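Local structure of MAR1 Ribonuclease (Caenorhabditis elegans, 2B34) at residues V19-E24 with G108-V113; R48-P53 with H174-E179; K86-I91 with T119-E124; V131-V136 with A156-S161. The protein probably acts as a hydrolase of the isochorismatase family and has been designated a ribonuclease. All coordinates share one frame; numbering follows the deposited sequence.

Interaction 1 of 4, residues V19-E24 with G108-V113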
loop_
_atom_site.group_PDB
_atom_site.type_symbol
_atom_site.label_atom_id
_atom_site.label_comp_id
_atom_site.label_asym_id
_atom_site.label_seq_id
_atom_site.Cartn_x
_atom_site.Cartn_y
_atom_site.Cartn_z
ATOM N N VAL A 19 -4.775 -4.463 25.431
ATOM C CA VAL A 19 -3.672 -5.426 25.391
ATOM C C VAL A 19 -4.268 -6.810 25.156
ATOM O O VAL A 19 -4.882 -7.386 26.063
ATOM C CB VAL A 19 -2.870 -5.434 26.728
ATOM C CG1 VAL A 19 -1.703 -6.418 26.667
ATOM C CG2 VAL A 19 -2.388 -4.027 27.095
ATOM N N CYS A 20 -4.104 -7.356 23.954
ATOM C CA CYS A 20 -4.753 -8.643 23.688
ATOM C C CYS A 20 -3.848 -9.863 23.650
ATOM O O CYS A 20 -2.913 -9.965 22.838
ATOM C CB CYS A 20 -5.787 -8.584 22.535
ATOM S SG CYS A 20 -5.508 -9.468 21.000
ATOM N N ASP A 21 -4.116 -10.749 24.604
ATOM C CA ASP A 21 -3.664 -12.130 24.572
ATOM C C ASP A 21 -2.141 -12.308 24.546
ATOM O O ASP A 21 -1.634 -13.291 24.006
ATOM C CB ASP A 21 -4.361 -12.874 23.415
ATOM C CG ASP A 21 -5.889 -12.836 23.527
ATOM O OD1 ASP A 21 -6.410 -12.345 24.553
ATOM O OD2 ASP A 21 -6.579 -13.287 22.588
ATOM N N LEU A 22 -1.421 -11.368 25.154
ATOM C CA LEU A 22 0.030 -11.476 25.272
ATOM C C LEU A 22 0.411 -12.387 26.440
ATOM O O LEU A 22 0.856 -11.931 27.498
ATOM C CB LEU A 22 0.676 -10.091 25.384
ATOM C CG LEU A 22 0.825 -9.347 24.050
ATOM C CD1 LEU A 22 1.205 -7.892 24.273
ATOM C CD2 LEU A 22 1.833 -10.029 23.139
ATOM N N GLN A 23 0.230 -13.686 26.220
ATOM C CA GLN A 23 0.345 -14.680 27.277
ATOM C C GLN A 23 1.562 -15.581 27.135
ATOM O O GLN A 23 2.161 -15.688 26.066
ATOM C CB GLN A 23 -0.917 -15.538 27.346
ATOM C CG GLN A 23 -2.176 -14.756 27.661
ATOM C CD GLN A 23 -3.398 -15.406 27.071
ATOM O OE1 GLN A 23 -3.873 -16.434 27.554
ATOM N NE2 GLN A 23 -3.915 -14.813 26.015
ATOM N N GLU A 24 1.881 -16.241 28.244
ATOM C CA GLU A 24 3.096 -17.025 28.421
ATOM C C GLU A 24 3.352 -18.105 27.368
ATOM O O GLU A 24 4.447 -18.173 26.816
ATOM C CB GLU A 24 3.117 -17.607 29.837
ATOM C CG GLU A 24 3.341 -16.540 30.917
ATOM C CD GLU A 24 2.929 -16.981 32.316
ATOM O OE1 GLU A 24 2.023 -17.837 32.452
ATOM O OE2 GLU A 24 3.505 -16.446 33.286
ATOM N N GLY A 108 -0.674 -6.477 20.911
ATOM C CA GLY A 108 -0.897 -7.884 21.207
ATOM C C GLY A 108 -0.834 -8.808 20.019
ATOM O O GLY A 108 -0.353 -8.425 18.946
ATOM N N ILE A 109 -1.329 -10.030 20.203
ATOM C CA ILE A 109 -0.973 -11.111 19.287
ATOM C C ILE A 109 -2.073 -11.944 18.675
ATOM O O ILE A 109 -3.219 -11.941 19.137
ATOM C CB ILE A 109 0.104 -12.056 19.859
ATOM C CG1 ILE A 109 -0.254 -12.486 21.283
ATOM C CG2 ILE A 109 1.495 -11.414 19.735
ATOM C CD1 ILE A 109 0.590 -13.598 21.797
ATOM N N GLU A 110 -1.643 -12.737 17.693
ATOM C CA GLU A 110 -2.428 -13.123 16.543
ATOM C C GLU A 110 -2.922 -11.826 15.893
ATOM O O GLU A 110 -4.084 -11.427 16.024
ATOM C CB GLU A 110 -3.530 -14.150 16.870
ATOM C CG GLU A 110 -4.404 -13.832 18.079
ATOM C CD GLU A 110 -5.320 -14.954 18.477
ATOM O OE1 GLU A 110 -4.972 -16.125 18.218
ATOM O OE2 GLU A 110 -6.389 -14.665 19.070
ATOM N N ALA A 111 -1.979 -11.159 15.226
ATOM C CA ALA A 111 -2.242 -9.966 14.429
ATOM C C ALA A 111 -3.381 -10.218 13.445
ATOM O O ALA A 111 -4.212 -9.350 13.215
ATOM C CB ALA A 111 -0.981 -9.537 13.679
ATOM N N HIS A 112 -3.418 -11.429 12.896
ATOM C CA HIS A 112 -4.397 -11.819 11.882
ATOM C C HIS A 112 -5.597 -12.556 12.477
ATOM O O HIS A 112 -6.458 -13.041 11.738
ATOM C CB HIS A 112 -3.715 -12.698 10.836
ATOM C CG HIS A 112 -3.248 -14.013 11.375
ATOM N ND1 HIS A 112 -2.298 -14.117 12.369
ATOM C CD2 HIS A 112 -3.611 -15.281 11.066
ATOM C CE1 HIS A 112 -2.093 -15.393 12.645
ATOM N NE2 HIS A 112 -2.878 -16.118 11.868
ATOM N N VAL A 113 -5.645 -12.656 13.805
ATOM C CA VAL A 113 -6.761 -13.316 14.496
ATOM C C VAL A 113 -7.389 -12.394 15.562
ATOM O O VAL A 113 -8.285 -11.630 15.216
ATOM C CB VAL A 113 -6.382 -14.729 15.037
ATOM C CG1 VAL A 113 -7.616 -15.487 15.484
ATOM C CG2 VAL A 113 -5.641 -15.536 13.978
#

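Interaction 2 of 4, residues R48-P53 with H174-E179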
loop_
_atom_site.group_PDB
_atom_site.type_symbol
_atom_site.label_atom_id
_atom_site.label_comp_id
_atom_site.label_asym_id
_atom_site.label_seq_id
_atom_site.Cartn_x
_atom_site.Cartn_y
_atom_site.Cartn_z
ATOM N N ARG A 48 -0.427 4.184 31.937
ATOM C CA ARG A 48 -0.431 4.402 33.389
ATOM C C ARG A 48 -0.050 5.850 33.729
ATOM O O ARG A 48 -0.700 6.496 34.552
ATOM C CB ARG A 48 0.515 3.411 34.084
ATOM C CG ARG A 48 0.497 3.462 35.618
ATOM C CD ARG A 48 1.683 2.702 36.236
ATOM N NE ARG A 48 2.964 3.324 35.897
ATOM C CZ ARG A 48 3.917 2.767 35.150
ATOM N NH1 ARG A 48 3.776 1.539 34.659
ATOM N NH2 ARG A 48 5.028 3.444 34.900
ATOM N N ILE A 49 0.999 6.345 33.077
ATOM C CA ILE A 49 1.485 7.715 33.263
ATOM C C ILE A 49 0.421 8.745 32.897
ATOM O O ILE A 49 0.203 9.714 33.631
ATOM C CB ILE A 49 2.791 7.970 32.442
ATOM C CG1 ILE A 49 3.962 7.133 32.980
ATOM C CG2 ILE A 49 3.151 9.462 32.393
ATOM C CD1 ILE A 49 4.241 7.300 34.470
ATOM N N LEU A 50 -0.253 8.515 31.772
ATOM C CA LEU A 50 -1.221 9.470 31.233
ATOM C C LEU A 50 -2.658 9.217 31.689
ATOM O O LEU A 50 -3.580 9.900 31.239
ATOM C CB LEU A 50 -1.140 9.506 29.702
ATOM C CG LEU A 50 0.219 9.884 29.094
ATOM C CD1 LEU A 50 0.243 9.617 27.592
ATOM C CD2 LEU A 50 0.594 11.332 29.397
ATOM N N SER A 51 -2.836 8.254 32.594
ATOM C CA SER A 51 -4.156 7.893 33.140
ATOM C C SER A 51 -5.133 7.461 32.042
ATOM O O SER A 51 -6.318 7.805 32.076
ATOM C CB SER A 51 -4.748 9.043 33.971
ATOM O OG SER A 51 -3.898 9.397 35.048
ATOM N N ILE A 52 -4.618 6.718 31.064
ATOM C CA ILE A 52 -5.432 6.169 29.984
ATOM C C ILE A 52 -5.946 4.791 30.399
ATOM O O ILE A 52 -5.152 3.930 30.786
ATOM C CB ILE A 52 -4.627 6.082 28.663
ATOM C CG1 ILE A 52 -4.342 7.487 28.126
ATOM C CG2 ILE A 52 -5.347 5.222 27.613
ATOM C CD1 ILE A 52 -3.244 7.539 27.079
ATOM N N PRO A 53 -7.276 4.580 30.325
ATOM C CA PRO A 53 -7.883 3.300 30.679
ATOM C C PRO A 53 -7.246 2.157 29.896
ATOM O O PRO A 53 -7.094 2.249 28.674
ATOM C CB PRO A 53 -9.346 3.480 30.263
ATOM C CG PRO A 53 -9.568 4.936 30.306
ATOM C CD PRO A 53 -8.286 5.560 29.888
ATOM N N HIS A 174 3.922 19.449 27.630
ATOM C CA HIS A 174 2.934 18.636 28.342
ATOM C C HIS A 174 3.476 18.300 29.733
ATOM O O HIS A 174 4.650 17.941 29.862
ATOM C CB HIS A 174 2.621 17.350 27.566
ATOM C CG HIS A 174 1.442 16.593 28.100
ATOM N ND1 HIS A 174 1.547 15.674 29.123
ATOM C CD2 HIS A 174 0.132 16.621 27.755
ATOM C CE1 HIS A 174 0.353 15.172 29.387
ATOM N NE2 HIS A 174 -0.522 15.729 28.570
ATOM N N PRO A 175 2.633 18.427 30.779
ATOM C CA PRO A 175 3.087 18.197 32.158
ATOM C C PRO A 175 3.725 16.823 32.385
ATOM O O PRO A 175 4.519 16.665 33.313
ATOM C CB PRO A 175 1.805 18.340 32.992
ATOM C CG PRO A 175 0.680 18.262 32.022
ATOM C CD PRO A 175 1.208 18.804 30.734
ATOM N N LYS A 176 3.387 15.857 31.533
ATOM C CA LYS A 176 3.885 14.489 31.645
ATOM C C LYS A 176 4.866 14.096 30.533
ATOM O O LYS A 176 5.171 12.914 30.367
ATOM C CB LYS A 176 2.707 13.505 31.686
ATOM C CG LYS A 176 2.269 13.074 33.087
ATOM C CD LYS A 176 1.499 14.157 33.832
ATOM C CE LYS A 176 0.933 13.622 35.145
ATOM N NZ LYS A 176 1.985 13.179 36.110
ATOM N N PHE A 177 5.368 15.081 29.788
ATOM C CA PHE A 177 6.265 14.816 28.655
ATOM C C PHE A 177 7.594 14.171 29.061
ATOM O O PHE A 177 8.021 13.190 28.452
ATOM C CB PHE A 177 6.524 16.086 27.836
ATOM C CG PHE A 177 7.646 15.947 26.842
ATOM C CD1 PHE A 177 7.451 15.269 25.642
ATOM C CD2 PHE A 177 8.902 16.484 27.115
ATOM C CE1 PHE A 177 8.488 15.131 24.725
ATOM C CE2 PHE A 177 9.944 16.352 26.205
ATOM C CZ PHE A 177 9.736 15.676 25.005
ATOM N N LYS A 178 8.242 14.732 30.080
ATOM C CA LYS A 178 9.524 14.206 30.553
ATOM C C LYS A 178 9.414 12.774 31.074
ATOM O O LYS A 178 10.348 11.983 30.928
ATOM C CB LYS A 178 10.147 15.133 31.602
ATOM C CG LYS A 178 10.921 16.305 31.009
ATOM C CD LYS A 178 12.272 15.852 30.458
ATOM C CE LYS A 178 12.890 16.900 29.553
ATOM N NZ LYS A 178 14.056 16.353 28.801
ATOM N N GLU A 179 8.267 12.439 31.658
ATOM C CA GLU A 179 8.010 11.073 32.111
ATOM C C GLU A 179 7.873 10.084 30.953
ATOM O O GLU A 179 8.517 9.036 30.961
ATOM C CB GLU A 179 6.780 11.012 33.014
ATOM C CG GLU A 179 7.053 11.463 34.436
ATOM C CD GLU A 179 5.814 11.435 35.298
ATOM O OE1 GLU A 179 5.336 12.527 35.673
ATOM O OE2 GLU A 179 5.316 10.327 35.589
#

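Interaction 3 of 4, residues K86-I91 with T119-E124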
loop_
_atom_site.group_PDB
_atom_site.type_symbol
_atom_site.label_atom_id
_atom_site.label_comp_id
_atom_site.label_asym_id
_atom_site.label_seq_id
_atom_site.Cartn_x
_atom_site.Cartn_y
_atom_site.Cartn_z
ATOM N N LYS A 86 -13.705 -16.417 22.529
ATOM C CA LYS A 86 -13.890 -15.629 21.315
ATOM C C LYS A 86 -12.593 -14.902 20.986
ATOM O O LYS A 86 -11.893 -14.450 21.886
ATOM C CB LYS A 86 -15.009 -14.607 21.513
ATOM C CG LYS A 86 -16.340 -14.974 20.866
ATOM C CD LYS A 86 -17.302 -13.772 20.847
ATOM C CE LYS A 86 -16.682 -12.529 20.183
ATOM N NZ LYS A 86 -16.604 -12.625 18.693
ATOM N N PHE A 87 -12.269 -14.789 19.702
ATOM C CA PHE A 87 -10.996 -14.185 19.307
ATOM C C PHE A 87 -10.981 -12.673 19.517
ATOM O O PHE A 87 -9.952 -12.105 19.892
ATOM C CB PHE A 87 -10.620 -14.569 17.871
ATOM C CG PHE A 87 -10.378 -16.051 17.682
ATOM C CD1 PHE A 87 -9.798 -16.815 18.694
ATOM C CD2 PHE A 87 -10.717 -16.677 16.487
ATOM C CE1 PHE A 87 -9.571 -18.179 18.523
ATOM C CE2 PHE A 87 -10.490 -18.040 16.307
ATOM C CZ PHE A 87 -9.917 -18.790 17.328
ATOM N N SER A 88 -12.127 -12.032 19.309
ATOM C CA SER A 88 -12.238 -10.591 19.523
ATOM C C SER A 88 -12.251 -10.202 21.001
ATOM O O SER A 88 -12.879 -10.871 21.824
ATOM C CB SER A 88 -13.485 -10.036 18.842
ATOM O OG SER A 88 -13.629 -8.656 19.136
ATOM N N MET A 89 -11.571 -9.099 21.313
ATOM C CA MET A 89 -11.572 -8.505 22.651
ATOM C C MET A 89 -12.902 -7.846 22.997
ATOM O O MET A 89 -13.152 -7.525 24.159
ATOM C CB MET A 89 -10.481 -7.443 22.766
ATOM C CG MET A 89 -9.073 -7.967 22.718
ATOM S SD MET A 89 -7.876 -6.644 22.971
ATOM C CE MET A 89 -8.046 -6.337 24.735
ATOM N N CYS A 90 -13.733 -7.613 21.984
ATOM C CA CYS A 90 -15.011 -6.943 22.180
ATOM C C CYS A 90 -16.041 -7.904 22.762
ATOM O O CYS A 90 -16.885 -8.461 22.054
ATOM C CB CYS A 90 -15.486 -6.279 20.889
ATOM S SG CYS A 90 -14.456 -4.866 20.438
ATOM N N ILE A 91 -15.924 -8.099 24.071
ATOM C CA ILE A 91 -16.832 -8.932 24.847
ATOM C C ILE A 91 -17.643 -8.017 25.775
ATOM O O ILE A 91 -17.211 -6.894 26.049
ATOM C CB ILE A 91 -16.055 -10.016 25.648
ATOM C CG1 ILE A 91 -14.904 -9.388 26.451
ATOM C CG2 ILE A 91 -15.550 -11.109 24.699
ATOM C CD1 ILE A 91 -14.158 -10.355 27.358
ATOM N N THR A 119 -10.075 -5.446 15.936
ATOM C CA THR A 119 -10.041 -4.265 15.062
ATOM C C THR A 119 -11.354 -4.076 14.292
ATOM O O THR A 119 -11.929 -2.987 14.310
ATOM C CB THR A 119 -8.829 -4.330 14.084
ATOM O OG1 THR A 119 -7.611 -4.187 14.827
ATOM C CG2 THR A 119 -8.899 -3.238 13.021
ATOM N N TYR A 120 -11.823 -5.137 13.634
ATOM C CA TYR A 120 -13.090 -5.104 12.893
ATOM C C TYR A 120 -14.285 -4.783 13.788
ATOM O O TYR A 120 -15.120 -3.944 13.439
ATOM C CB TYR A 120 -13.356 -6.438 12.190
ATOM C CG TYR A 120 -12.542 -6.727 10.947
ATOM C CD1 TYR A 120 -11.770 -5.736 10.322
ATOM C CD2 TYR A 120 -12.576 -8.001 10.367
ATOM C CE1 TYR A 120 -11.034 -6.023 9.167
ATOM C CE2 TYR A 120 -11.852 -8.292 9.218
ATOM C CZ TYR A 120 -11.087 -7.303 8.621
ATOM O OH TYR A 120 -10.378 -7.609 7.478
ATOM N N ASP A 121 -14.364 -5.465 14.930
ATOM C CA ASP A 121 -15.426 -5.234 15.911
ATOM C C ASP A 121 -15.423 -3.796 16.434
ATOM O O ASP A 121 -16.479 -3.183 16.577
ATOM C CB ASP A 121 -15.303 -6.215 17.082
ATOM C CG ASP A 121 -15.917 -7.571 16.786
ATOM O OD1 ASP A 121 -16.411 -7.796 15.659
ATOM O OD2 ASP A 121 -15.914 -8.421 17.695
ATOM N N LEU A 122 -14.231 -3.273 16.718
ATOM C CA LEU A 122 -14.072 -1.894 17.178
ATOM C C LEU A 122 -14.514 -0.889 16.122
ATOM O O LEU A 122 -15.237 0.058 16.427
ATOM C CB LEU A 122 -12.622 -1.621 17.584
ATOM C CG LEU A 122 -12.097 -2.246 18.878
ATOM C CD1 LEU A 122 -10.596 -2.043 18.983
ATOM C CD2 LEU A 122 -12.805 -1.668 20.090
ATOM N N LEU A 123 -14.078 -1.106 14.882
ATOM C CA LEU A 123 -14.441 -0.232 13.767
ATOM C C LEU A 123 -15.948 -0.235 13.495
ATOM O O LEU A 123 -16.514 0.801 13.147
ATOM C CB LEU A 123 -13.656 -0.601 12.502
ATOM C CG LEU A 123 -12.146 -0.320 12.501
ATOM C CD1 LEU A 123 -11.489 -0.979 11.303
ATOM C CD2 LEU A 123 -11.841 1.176 12.531
ATOM N N GLU A 124 -16.584 -1.396 13.665
ATOM C CA GLU A 124 -18.041 -1.532 13.543
ATOM C C GLU A 124 -18.795 -0.670 14.557
ATOM O O GLU A 124 -19.871 -0.144 14.257
ATOM C CB GLU A 124 -18.462 -2.994 13.701
ATOM C CG GLU A 124 -18.326 -3.816 12.433
ATOM C CD GLU A 124 -18.463 -5.313 12.666
ATOM O OE1 GLU A 124 -18.687 -5.745 13.821
ATOM O OE2 GLU A 124 -18.339 -6.066 11.677
HETATM O O HOH W 1 -17.923 -8.494 19.599
#

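Interaction 4 of 4, residues V131-V136 with A156-S161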
loop_
_atom_site.group_PDB
_atom_site.type_symbol
_atom_site.label_atom_id
_atom_site.label_comp_id
_atom_site.label_asym_id
_atom_site.label_seq_id
_atom_site.Cartn_x
_atom_site.Cartn_y
_atom_site.Cartn_z
ATOM N N VAL A 131 -3.447 0.747 15.558
ATOM C CA VAL A 131 -2.708 -0.506 15.638
ATOM C C VAL A 131 -1.218 -0.209 15.744
ATOM O O VAL A 131 -0.619 0.354 14.822
ATOM C CB VAL A 131 -2.991 -1.429 14.409
ATOM C CG1 VAL A 131 -2.209 -2.731 14.513
ATOM C CG2 VAL A 131 -4.487 -1.721 14.279
ATOM N N VAL A 132 -0.630 -0.588 16.876
ATOM C CA VAL A 132 0.793 -0.361 17.124
ATOM C C VAL A 132 1.581 -1.511 16.509
ATOM O O VAL A 132 1.734 -2.572 17.122
ATOM C CB VAL A 132 1.097 -0.250 18.633
ATOM C CG1 VAL A 132 2.518 0.233 18.854
ATOM C CG2 VAL A 132 0.106 0.687 19.308
ATOM N N VAL A 133 2.080 -1.291 15.295
ATOM C CA VAL A 133 2.670 -2.359 14.481
ATOM C C VAL A 133 3.937 -2.986 15.078
ATOM O O VAL A 133 4.215 -4.165 14.851
ATOM C CB VAL A 133 2.929 -1.896 13.008
ATOM C CG1 VAL A 133 1.619 -1.522 12.315
ATOM C CG2 VAL A 133 3.927 -0.739 12.947
ATOM N N ASP A 134 4.695 -2.205 15.846
ATOM C CA ASP A 134 5.892 -2.727 16.508
ATOM C C ASP A 134 5.600 -3.415 17.854
ATOM O O ASP A 134 6.518 -3.798 18.588
ATOM C CB ASP A 134 6.993 -1.658 16.623
ATOM C CG ASP A 134 6.514 -0.344 17.240
ATOM O OD1 ASP A 134 5.295 -0.109 17.365
ATOM O OD2 ASP A 134 7.387 0.477 17.593
ATOM N N ALA A 135 4.314 -3.579 18.152
ATOM C CA ALA A 135 3.858 -4.265 19.354
ATOM C C ALA A 135 2.800 -5.313 18.992
ATOM O O ALA A 135 2.117 -5.857 19.869
ATOM C CB ALA A 135 3.310 -3.257 20.356
ATOM N N VAL A 136 2.681 -5.593 17.692
ATOM C CA VAL A 136 1.711 -6.555 17.150
ATOM C C VAL A 136 2.425 -7.540 16.213
ATOM O O VAL A 136 3.198 -7.130 15.342
ATOM C CB VAL A 136 0.541 -5.831 16.416
ATOM C CG1 VAL A 136 -0.325 -6.814 15.624
ATOM C CG2 VAL A 136 -0.328 -5.059 17.404
ATOM N N ALA A 156 -8.367 1.036 9.906
ATOM C CA ALA A 156 -7.517 1.096 11.090
ATOM C C ALA A 156 -6.242 1.853 10.768
ATOM O O ALA A 156 -5.737 1.775 9.655
ATOM C CB ALA A 156 -7.187 -0.296 11.585
ATOM N N ILE A 157 -5.724 2.585 11.745
ATOM C CA ILE A 157 -4.487 3.331 11.550
ATOM C C ILE A 157 -3.304 2.464 11.970
ATOM O O ILE A 157 -3.273 1.925 13.081
ATOM C CB ILE A 157 -4.507 4.689 12.302
ATOM C CG1 ILE A 157 -5.680 5.550 11.810
ATOM C CG2 ILE A 157 -3.178 5.437 12.116
ATOM C CD1 ILE A 157 -5.908 6.820 12.617
ATOM N N LEU A 158 -2.344 2.322 11.062
ATOM C CA LEU A 158 -1.125 1.577 11.324
ATOM C C LEU A 158 -0.056 2.525 11.842
ATOM O O LEU A 158 0.589 3.241 11.076
ATOM C CB LEU A 158 -0.650 0.842 10.063
ATOM C CG LEU A 158 -1.637 -0.101 9.363
ATOM C CD1 LEU A 158 -1.042 -0.616 8.052
ATOM C CD2 LEU A 158 -2.056 -1.264 10.268
ATOM N N THR A 159 0.116 2.522 13.158
ATOM C CA THR A 159 1.006 3.456 13.826
ATOM C C THR A 159 2.137 2.724 14.543
ATOM O O THR A 159 2.166 1.498 14.567
ATOM C CB THR A 159 0.224 4.380 14.802
ATOM O OG1 THR A 159 1.111 5.373 15.336
ATOM C CG2 THR A 159 -0.409 3.587 15.939
ATOM N N THR A 160 3.069 3.482 15.112
ATOM C CA THR A 160 4.160 2.901 15.894
ATOM C C THR A 160 4.129 3.411 17.329
ATOM O O THR A 160 3.491 4.430 17.624
ATOM C CB THR A 160 5.542 3.182 15.271
ATOM O OG1 THR A 160 5.720 4.595 15.112
ATOM C CG2 THR A 160 5.678 2.499 13.917
ATOM N N SER A 161 4.824 2.700 18.214
ATOM C CA SER A 161 4.829 3.028 19.639
ATOM C C SER A 161 5.270 4.462 19.925
ATOM O O SER A 161 4.593 5.173 20.662
ATOM C CB SER A 161 5.678 2.030 20.433
ATOM O OG SER A 161 7.003 1.982 19.942
#

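Interaction 1 of 4, residues V19-E24 with G108-V113
Polar contact between Cys20 and Ile109 joins the two segments where neighbouring parallel strands run out: Ile109 N donates to Cys20 O at 3.1 Å, the N-H...O angle being 160°. The same carbonyl oxygen takes a CA-H contact from Gly108 CA at 3.3 Å. Gly108 is bridged to Cys20 in register, and a side chain there would strike Cys20 O, while its backbone angles already call for glycine.

The apolar contact is carried by Leu22 and Ile109. Leu22 lays CG against Gly108 CA at 3.6 Å, and its CD2 reaches Ile109 CG2 at 3.7 Å. Ile109 holds CG1 between its backbone N and carbonyl carbon (chi1 48°), which brings CD1 to 3.1 Å from Asp21 O.

Strands 15-20 and 103-109 are the central pair of the six-stranded parallel sheet, and their carboxyl ends form the rim where active sites of alpha/beta folds usually lie. Asp21 with Lys84 and Cys114 is consistent with the Asp-Lys-Cys triad of isochorismatase-family hydrolases, whose probable nucleophile, Cys114 SG, is here tied up in a disulfide with Cys20 SG.

Among the charged groups, Asp21 OD2 is salt-bridged to Lys84, and its OD1 is hydrogen-bonded to Thr57. A second acidic group comes near without bonding: Glu110 OE2 lies 3.8 Å from Asp21 OD2, the carboxylate planes turned 64° apart.

Interaction 2 of 4, residues R48-P53 with H174-E179
The His174 ring, which meets Leu50 across the contact, carries Pro175 CD on one face, 3.4 Å above the plane and offset toward the rim, while Lys176 CA and Phe177 N lie in plane at its edge. Leu50 CD2 approaches the ring obliquely, 3.8 Å from His174 CE1. The contact sets the end of helix 33-49 against the start of helix 177-183: the first helix closes in a Schellman motif with Ser51, at positive phi, as its C-prime residue, and a type I turn from His174 to Phe177 leads into the second.

Within that turn Lys176 N donates to His174 ND1 at 3.0 Å, from a position tilted 28° out of the ring plane, which ties the imidazole to the backbone. An alanine in place of His174 would probably leave Lys176 N without this acceptor and open a gap beside Leu50 CD2.

The Leu50 and Lys176 side chains run antiparallel alongside each other, CD2 of the leucine lying 3.8 Å from CB of the lysine. Leu168 of helix 161-169 and Val180 also pack on Leu50. Two kinks in the lysine chain bring NZ back to a salt bridge with Glu179 OE1 whose hydrogen bond is weak. Ile49 touches both the Lys176 and the Glu179 side chains: its CG2, anti to the backbone N, meets Lys176 CG at 3.8 Å, and its CD1 stands 3.4 Å from Glu179 OE2.

Interaction 3 of 4, residues K86-I91 with T119-E124
Cys90 and Asp121 bring the irregular 86-91 chain closest to helix 114-124, their CA atoms 6.5 Å apart, with Cys90 at the centre of an inverse gamma turn. The main polar link is the hydrogen bond from Ser88 OG to Asp121 OD2, 2.7 Å long, with the hydroxyl 37° out of the carboxylate plane. Ser88 OG stands anti to its backbone N (chi1 176°) and also accepts Cys90 N at 3.0 Å, an ST turn that fixes the hydroxyl as it donates to the helix. A water extends the link, donating to Cys90 O at 2.7 Å and to Asp121 OD2 at 2.8 Å. Lys86 NZ, 4.4 Å from Asp121 OD2, adds an opposite charge beyond salt-bridge range. The other oxygen, Asp121 OD1, is salt-bridged to Arg9 of the second subunit, so this carboxylate serves both the loop and the subunit interface. On the apolar side, Cys90 SG rests 3.6 Å from Leu122 CD2 and also touches Asp121 CB. Leu122 carries the contact inward to Val104 of strand 103-109 and Val129 of strand 128-137, while Met89 packs on Leu106, so the loop and the helix both lie against the central sheet.

Interaction 4 of 4, residues V131-V136 with A156-S161
Asp134 OD2 is gripped by Ser161 twice, by OG at 2.8 Å and more weakly by the backbone N, while Asp134 OD1 accepts the same N-H at 3.0 Å through its syn lone pair. Ser161 OG comes in on the syn side of OD2, 33° out of the carboxylate plane. Asp134 CG sits between its own backbone N and carbonyl carbon (chi1 51°), which directs the carboxylate to the first turn of helix 161-169; that helix end would probably stabilise its negative charge. A leucine in place of Asp134 would probably leave the Ser161 N-H and hydroxyl without this acceptor.

Before the corner at 133-135 the backbones pair as parallel strands, with bridges Val131-Leu158 and Val132-Thr159. Val131 N donates to Ile157 O at 2.7 Å, Thr159 N to Val131 O at 2.8 Å, and Val133 N to Thr159 O at 2.9 Å. Strand 128-137, helix 141-154 and strand 157-159 make a beta-alpha-beta crossover, and 157-159 is the outermost strand of the sheet within the chain.

On the face bearing Val131 and Leu158, Val131 CB meets Leu158 CD2, and Met151 of the crossover helix packs on Val131. At the corner, the Val133 side chain lies nearly perpendicular to that of Leu158, CG1 to CB at 4.0 Å, and Val133 CG2 touches Thr160 CG2 at 3.8 Å. On the other face Val132 CG1 lies 3.4 Å from Ser161 N. Thr159 OG1 is hydrogen-bonded to Gln150, and Thr160 OG1 to Asp143, both of the third subunit.

Interactions 1, 3 and 4 adjoin one another around the parallel sheet, their centres 13 to 16 Å apart. Interactions 1 and 4 meet on adjacent strands, where Gly108 N and Ala135 O, 3.0 Å apart, probably form a hydrogen bond. Interactions 1 and 3 touch through Val113 CG1 and Phe87 CD2 at 3.5 Å, and Lys84, the partner of Asp21 in the probable active site, also bonds to the carbonyls of Lys86 and Phe87. Thr119 CG2 of interaction 3 packs on Ala156 CB of interaction 4 at 3.7 Å. Interaction 2 stands apart at the surface, its centre about 25 Å from that of interaction 1 and on the opposite side of the chain's centre.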